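Long-range contacts in 182aa long hypothetical protein (Pyrococcus horikoshii, PDB 2GAN), which is of unknown function but is probably an acetyltransferase of the GNAT family, transferring an acetyl group from acetyl-CoA to an acceptor not yet identified: residues 64-69 / 81-86; 18-23 / 113-118. One frame throughout, in Å; residues are numbered along the deposited sequence.

Contact 1 (64-69 / 81-86); sequences QEFDEL and TIALVY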
loop_
_atom_site.group_PDB
_atom_site.type_symbol
_atom_site.label_atom_id
_atom_site.label_comp_id
_atom_site.label_asym_id
_atom_site.label_seq_id
_atom_site.Cartn_x
_atom_site.Cartn_y
_atom_site.Cartn_z
ATOM N N GLN A 64 17.490 -20.189 -11.178
ATOM C CA GLN A 64 18.771 -19.565 -10.859
ATOM C C GLN A 64 18.798 -18.660 -9.630
ATOM O O GLN A 64 19.525 -18.921 -8.677
ATOM C CB GLN A 64 19.240 -18.751 -12.058
ATOM C CG GLN A 64 19.086 -19.482 -13.373
ATOM C CD GLN A 64 20.071 -20.619 -13.525
ATOM O OE1 GLN A 64 19.813 -21.591 -14.235
ATOM N NE2 GLN A 64 21.216 -20.498 -12.868
ATOM N N GLU A 65 18.011 -17.592 -9.660
ATOM C CA GLU A 65 17.990 -16.619 -8.579
ATOM C C GLU A 65 17.839 -17.143 -7.151
ATOM O O GLU A 65 18.692 -16.885 -6.309
ATOM C CB GLU A 65 16.923 -15.556 -8.874
ATOM C CG GLU A 65 16.810 -14.453 -7.827
ATOM C CD GLU A 65 16.201 -13.181 -8.391
ATOM O OE1 GLU A 65 15.550 -12.432 -7.631
ATOM O OE2 GLU A 65 16.390 -12.922 -9.601
ATOM N N PHE A 66 16.775 -17.881 -6.870
ATOM C CA PHE A 66 16.548 -18.396 -5.513
ATOM C C PHE A 66 17.574 -19.441 -5.053
ATOM O O PHE A 66 17.829 -20.426 -5.748
ATOM C CB PHE A 66 15.134 -18.985 -5.416
ATOM C CG PHE A 66 14.033 -17.980 -5.659
ATOM C CD1 PHE A 66 12.726 -18.407 -5.876
ATOM C CD2 PHE A 66 14.298 -16.608 -5.663
ATOM C CE1 PHE A 66 11.697 -17.490 -6.098
ATOM C CE2 PHE A 66 13.274 -15.679 -5.882
ATOM C CZ PHE A 66 11.974 -16.123 -6.098
ATOM N N ASP A 67 18.171 -19.224 -3.884
ATOM C CA ASP A 67 19.146 -20.177 -3.348
ATOM C C ASP A 67 18.420 -21.158 -2.420
ATOM O O ASP A 67 18.837 -22.309 -2.259
ATOM C CB ASP A 67 20.266 -19.445 -2.599
ATOM C CG ASP A 67 21.173 -18.646 -3.535
ATOM O OD1 ASP A 67 21.622 -19.204 -4.565
ATOM O OD2 ASP A 67 21.444 -17.464 -3.241
ATOM N N GLU A 68 17.328 -20.682 -1.817
ATOM C CA GLU A 68 16.487 -21.485 -0.939
ATOM C C GLU A 68 15.060 -20.960 -1.019
ATOM O O GLU A 68 14.829 -19.753 -0.918
ATOM C CB GLU A 68 16.981 -21.417 0.505
ATOM C CG GLU A 68 18.370 -21.973 0.691
ATOM C CD GLU A 68 18.792 -22.056 2.152
ATOM O OE1 GLU A 68 19.929 -22.498 2.401
ATOM O OE2 GLU A 68 18.006 -21.686 3.046
ATOM N N LEU A 69 14.111 -21.868 -1.229
ATOM C CA LEU A 69 12.700 -21.508 -1.311
ATOM C C LEU A 69 11.938 -22.202 -0.190
ATOM O O LEU A 69 12.009 -23.418 -0.035
ATOM C CB LEU A 69 12.101 -21.935 -2.656
ATOM C CG LEU A 69 10.568 -21.807 -2.741
ATOM C CD1 LEU A 69 10.181 -20.342 -2.560
ATOM C CD2 LEU A 69 10.056 -22.330 -4.077
ATOM N N THR A 81 4.767 -18.278 0.793
ATOM C CA THR A 81 6.108 -18.497 0.242
ATOM C C THR A 81 7.100 -17.454 0.724
ATOM O O THR A 81 6.718 -16.354 1.125
ATOM C CB THR A 81 6.139 -18.377 -1.298
ATOM O OG1 THR A 81 5.980 -16.993 -1.650
ATOM C CG2 THR A 81 5.049 -19.189 -1.935
ATOM N N ILE A 82 8.379 -17.815 0.658
ATOM C CA ILE A 82 9.462 -16.911 1.011
ATOM C C ILE A 82 10.774 -17.510 0.492
ATOM O O ILE A 82 11.052 -18.696 0.676
ATOM C CB ILE A 82 9.532 -16.652 2.536
ATOM C CG1 ILE A 82 10.368 -15.391 2.791
ATOM C CG2 ILE A 82 10.102 -17.865 3.257
ATOM C CD1 ILE A 82 10.255 -14.826 4.218
ATOM N N ALA A 83 11.559 -16.669 -0.170
ATOM C CA ALA A 83 12.813 -17.073 -0.783
ATOM C C ALA A 83 14.025 -16.332 -0.248
ATOM O O ALA A 83 13.938 -15.163 0.126
ATOM C CB ALA A 83 12.724 -16.859 -2.300
ATOM N N LEU A 84 15.163 -17.018 -0.231
ATOM C CA LEU A 84 16.412 -16.420 0.230
ATOM C C LEU A 84 17.456 -16.420 -0.871
ATOM O O LEU A 84 17.608 -17.412 -1.593
ATOM C CB LEU A 84 16.967 -17.206 1.401
ATOM C CG LEU A 84 15.954 -17.357 2.528
ATOM C CD1 LEU A 84 16.581 -18.189 3.642
ATOM C CD2 LEU A 84 15.526 -15.981 3.022
ATOM N N VAL A 85 18.171 -15.309 -0.995
ATOM C CA VAL A 85 19.236 -15.192 -1.975
ATOM C C VAL A 85 20.466 -14.737 -1.216
ATOM O O VAL A 85 20.458 -13.672 -0.599
ATOM C CB VAL A 85 18.914 -14.165 -3.096
ATOM C CG1 VAL A 85 20.114 -14.010 -4.014
ATOM C CG2 VAL A 85 17.712 -14.645 -3.912
ATOM N N TYR A 86 21.514 -15.554 -1.246
ATOM C CA TYR A 86 22.745 -15.226 -0.528
ATOM C C TYR A 86 24.038 -15.771 -1.161
ATOM O O TYR A 86 25.128 -15.431 -0.710
ATOM C CB TYR A 86 22.619 -15.715 0.921
ATOM C CG TYR A 86 22.405 -17.205 1.033
ATOM C CD1 TYR A 86 23.487 -18.091 1.007
ATOM C CD2 TYR A 86 21.117 -17.736 1.116
ATOM C CE1 TYR A 86 23.288 -19.472 1.057
ATOM C CE2 TYR A 86 20.906 -19.115 1.168
ATOM C CZ TYR A 86 21.993 -19.974 1.136
ATOM O OH TYR A 86 21.786 -21.329 1.186
#
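A classic beta bulge, with Asp67 and Glu68 set opposite Leu84, begins the antiparallel hairpin of strands 68-74 and 78-85 just after helix 47-65 ends. Leu84 O takes two backbone donors, Asp67 N at 3.0 Å and Glu68 N at 3.3 Å, and Leu84 N returns a bond to Glu68 O at 2.8 Å. Leu69 and Ala83 continue the ladder as a non-hydrogen-bonded pair. Within the bulge the side chain of Asp67 points toward the neighbouring strand, where Asp67 OD2 receives Tyr86 N at 2.8 Å through the anti lone pair and also binds Lys87 N, extending the pairing by a side chain. In the GNAT fold this hairpin belongs to the central mixed sheet, and the contact is anchored differently on the two faces. On the face of Ala83 and Leu69, the Phe66 ring lies flat over Ala83, whose CB sits 3.6 Å from the ring centroid in a CH-pi contact, while Val85 CG2 lies at the ring edge. On the face of Glu68 and Leu84, beneath helix 123-137, the extended Glu68 chain brings OE1 within 2.5 Å of Tyr86 OH, the donor. This hydroxyl comes in from above the carboxylate plane, which stands 89° from the phenol ring. The same OE1 is salt-bridged to Arg134, and Asp67 CB rests over a face of the Tyr86 ring.

Contact 2 (18-23 / 113-118); sequences LELMFR and VVDPEF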
loop_
_atom_site.group_PDB
_atom_site.type_symbol
_atom_site.label_atom_id
_atom_site.label_comp_id
_atom_site.label_asym_id
_atom_site.label_seq_id
_atom_site.Cartn_x
_atom_site.Cartn_y
_atom_site.Cartn_z
ATOM N N LEU A 18 2.597 -20.332 -9.723
ATOM C CA LEU A 18 2.044 -19.441 -10.737
ATOM C C LEU A 18 0.599 -19.058 -10.408
ATOM O O LEU A 18 0.231 -17.880 -10.444
ATOM C CB LEU A 18 2.088 -20.120 -12.108
ATOM C CG LEU A 18 1.760 -19.249 -13.323
ATOM C CD1 LEU A 18 2.775 -18.125 -13.432
ATOM C CD2 LEU A 18 1.793 -20.102 -14.579
ATOM N N GLU A 19 -0.212 -20.063 -10.081
ATOM C CA GLU A 19 -1.624 -19.863 -9.762
ATOM C C GLU A 19 -1.805 -19.092 -8.450
ATOM O O GLU A 19 -2.747 -18.307 -8.301
ATOM C CB GLU A 19 -2.335 -21.227 -9.711
ATOM C CG GLU A 19 -3.849 -21.175 -9.464
ATOM C CD GLU A 19 -4.564 -22.432 -9.951
ATOM O OE1 GLU A 19 -3.931 -23.511 -9.977
ATOM O OE2 GLU A 19 -5.765 -22.344 -10.300
ATOM N N LEU A 20 -0.906 -19.317 -7.498
ATOM C CA LEU A 20 -0.975 -18.596 -6.229
ATOM C C LEU A 20 -0.680 -17.115 -6.520
ATOM O O LEU A 20 -1.375 -16.220 -6.028
ATOM C CB LEU A 20 0.052 -19.159 -5.232
ATOM C CG LEU A 20 0.351 -18.335 -3.966
ATOM C CD1 LEU A 20 -0.944 -17.992 -3.247
ATOM C CD2 LEU A 20 1.280 -19.113 -3.039
HETATM N N MSE A 21 0.332 -16.855 -7.343
HETATM C CA MSE A 21 0.680 -15.479 -7.666
HETATM C C MSE A 21 -0.424 -14.765 -8.443
HETATM O O MSE A 21 -0.587 -13.548 -8.322
HETATM C CB MSE A 21 2.006 -15.427 -8.439
HETATM C CG MSE A 21 3.203 -15.900 -7.613
HETATM SE SE MSE A 21 3.388 -14.900 -5.941
HETATM C CE MSE A 21 4.728 -13.648 -6.511
ATOM N N PHE A 22 -1.183 -15.512 -9.239
ATOM C CA PHE A 22 -2.276 -14.907 -10.002
ATOM C C PHE A 22 -3.417 -14.512 -9.072
ATOM O O PHE A 22 -3.998 -13.432 -9.205
ATOM C CB PHE A 22 -2.810 -15.876 -11.053
ATOM C CG PHE A 22 -4.071 -15.407 -11.717
ATOM C CD1 PHE A 22 -4.093 -14.212 -12.436
ATOM C CD2 PHE A 22 -5.244 -16.143 -11.605
ATOM C CE1 PHE A 22 -5.266 -13.755 -13.031
ATOM C CE2 PHE A 22 -6.425 -15.696 -12.196
ATOM C CZ PHE A 22 -6.437 -14.500 -12.911
ATOM N N ARG A 23 -3.741 -15.388 -8.130
ATOM C CA ARG A 23 -4.816 -15.092 -7.198
ATOM C C ARG A 23 -4.457 -13.837 -6.410
ATOM O O ARG A 23 -5.319 -13.026 -6.083
ATOM C CB ARG A 23 -5.071 -16.310 -6.291
ATOM C CG ARG A 23 -5.726 -17.482 -7.048
ATOM C CD ARG A 23 -5.907 -18.743 -6.201
ATOM N NE ARG A 23 -6.662 -18.471 -4.982
ATOM C CZ ARG A 23 -6.140 -18.478 -3.757
ATOM N NH1 ARG A 23 -4.860 -18.757 -3.574
ATOM N NH2 ARG A 23 -6.899 -18.172 -2.714
ATOM N N VAL A 113 5.007 -13.952 0.273
ATOM C CA VAL A 113 3.596 -13.691 0.109
ATOM C C VAL A 113 2.760 -14.644 0.930
ATOM O O VAL A 113 3.270 -15.618 1.478
ATOM C CB VAL A 113 3.187 -13.804 -1.376
ATOM C CG1 VAL A 113 2.726 -15.224 -1.683
ATOM C CG2 VAL A 113 2.119 -12.783 -1.686
ATOM N N VAL A 114 1.472 -14.351 1.018
ATOM C CA VAL A 114 0.553 -15.200 1.759
ATOM C C VAL A 114 -0.758 -15.294 0.989
ATOM O O VAL A 114 -1.227 -14.304 0.439
ATOM C CB VAL A 114 0.260 -14.635 3.162
ATOM C CG1 VAL A 114 -0.825 -15.470 3.829
ATOM C CG2 VAL A 114 1.524 -14.649 4.008
ATOM N N ASP A 115 -1.331 -16.491 0.949
ATOM C CA ASP A 115 -2.592 -16.719 0.260
ATOM C C ASP A 115 -3.592 -15.706 0.812
ATOM O O ASP A 115 -3.784 -15.608 2.027
ATOM C CB ASP A 115 -3.077 -18.150 0.520
ATOM C CG ASP A 115 -4.271 -18.534 -0.337
ATOM O OD1 ASP A 115 -4.185 -19.568 -1.030
ATOM O OD2 ASP A 115 -5.292 -17.815 -0.315
ATOM N N PRO A 116 -4.237 -14.936 -0.078
ATOM C CA PRO A 116 -5.214 -13.914 0.321
ATOM C C PRO A 116 -6.372 -14.385 1.209
ATOM O O PRO A 116 -7.021 -13.573 1.866
ATOM C CB PRO A 116 -5.678 -13.338 -1.019
ATOM C CG PRO A 116 -5.504 -14.480 -1.968
ATOM C CD PRO A 116 -4.191 -15.084 -1.545
ATOM N N GLU A 117 -6.619 -15.691 1.235
ATOM C CA GLU A 117 -7.692 -16.246 2.045
ATOM C C GLU A 117 -7.182 -16.739 3.408
ATOM O O GLU A 117 -7.946 -17.287 4.198
ATOM C CB GLU A 117 -8.384 -17.381 1.269
ATOM C CG GLU A 117 -8.365 -18.761 1.921
ATOM C CD GLU A 117 -9.565 -19.015 2.830
ATOM O OE1 GLU A 117 -9.719 -20.163 3.314
ATOM O OE2 GLU A 117 -10.352 -18.065 3.061
ATOM N N PHE A 118 -5.897 -16.528 3.684
ATOM C CA PHE A 118 -5.295 -16.953 4.948
ATOM C C PHE A 118 -4.543 -15.822 5.642
ATOM O O PHE A 118 -3.562 -16.061 6.342
ATOM C CB PHE A 118 -4.318 -18.119 4.734
ATOM C CG PHE A 118 -4.980 -19.426 4.398
ATOM C CD1 PHE A 118 -5.320 -19.735 3.083
ATOM C CD2 PHE A 118 -5.249 -20.358 5.397
ATOM C CE1 PHE A 118 -5.921 -20.952 2.767
ATOM C CE2 PHE A 118 -5.851 -21.579 5.093
ATOM C CZ PHE A 118 -6.187 -21.880 3.776
#
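Arg23, on helix 14-27, grips Asp115 end-on in a two-pronged salt bridge just beyond the end of strand 106-114. Arg23 NH1 donates to Asp115 OD1 at 2.8 Å and Arg23 NH2 to Asp115 OD2 at 2.9 Å. The two flat groups are turned 47° against each other, and the prongs differ: NH1 meets OD1 from well above the carboxylate plane, whereas NH2 reaches OD2 on its syn side, closer to that plane. The arginine chain is extended to CD and then bends at chi3 (55°), which swings NE out of that line.

Asp115 OD2 carries a second bond, from Glu117 N at 2.9 Å through its anti lone pair. This closes an Asx turn, which overlaps a type I beta turn from Asp115 to Phe118, in which Phe118 N bonds to Asp115 O. The carboxylate is thereby held by the turn's own backbone as well as by the helix. In GNAT enzymes the loop that follows this strand cradles the pyrophosphate of acetyl-CoA; here it probably does the same, and the salt bridge ties helix 14-27 to the approach to that loop.

Apolar contacts accompany the ionic pair. Pro116 CG lies over one face of the guanidinium, 4.0 Å from Arg23 NH2. Leu20 CD1 packs on Asp115 CA at 4.1 Å, and the SE atom of selenomethionine Met21 lies 4.3 Å from Val113 CG1, the same methyl that Leu20 CD2 approaches. Val113 also packs on Tyr153 of the second subunit.

The centres of contacts 1 and 2 lie about 18 Å apart, and both segments of contact 1 fall between those of contact 2 in sequence. They meet through neighbouring strands of one sheet: Thr81 O probably accepts a hydrogen bond from Val113 N at 3.1 Å, and Thr81 CG2 packs 3.9 Å from Leu20 CD2. Residues 81-86 therefore pair with residues 64-69 through one edge of their strand and with strand 106-114 through the other. That strand carries Val113 of contact 2 and leads on to the probable acetyl-CoA loop. Sulfate, probably from crystallisation, lies about 5 Å from the side chains of Phe66 and of Met21.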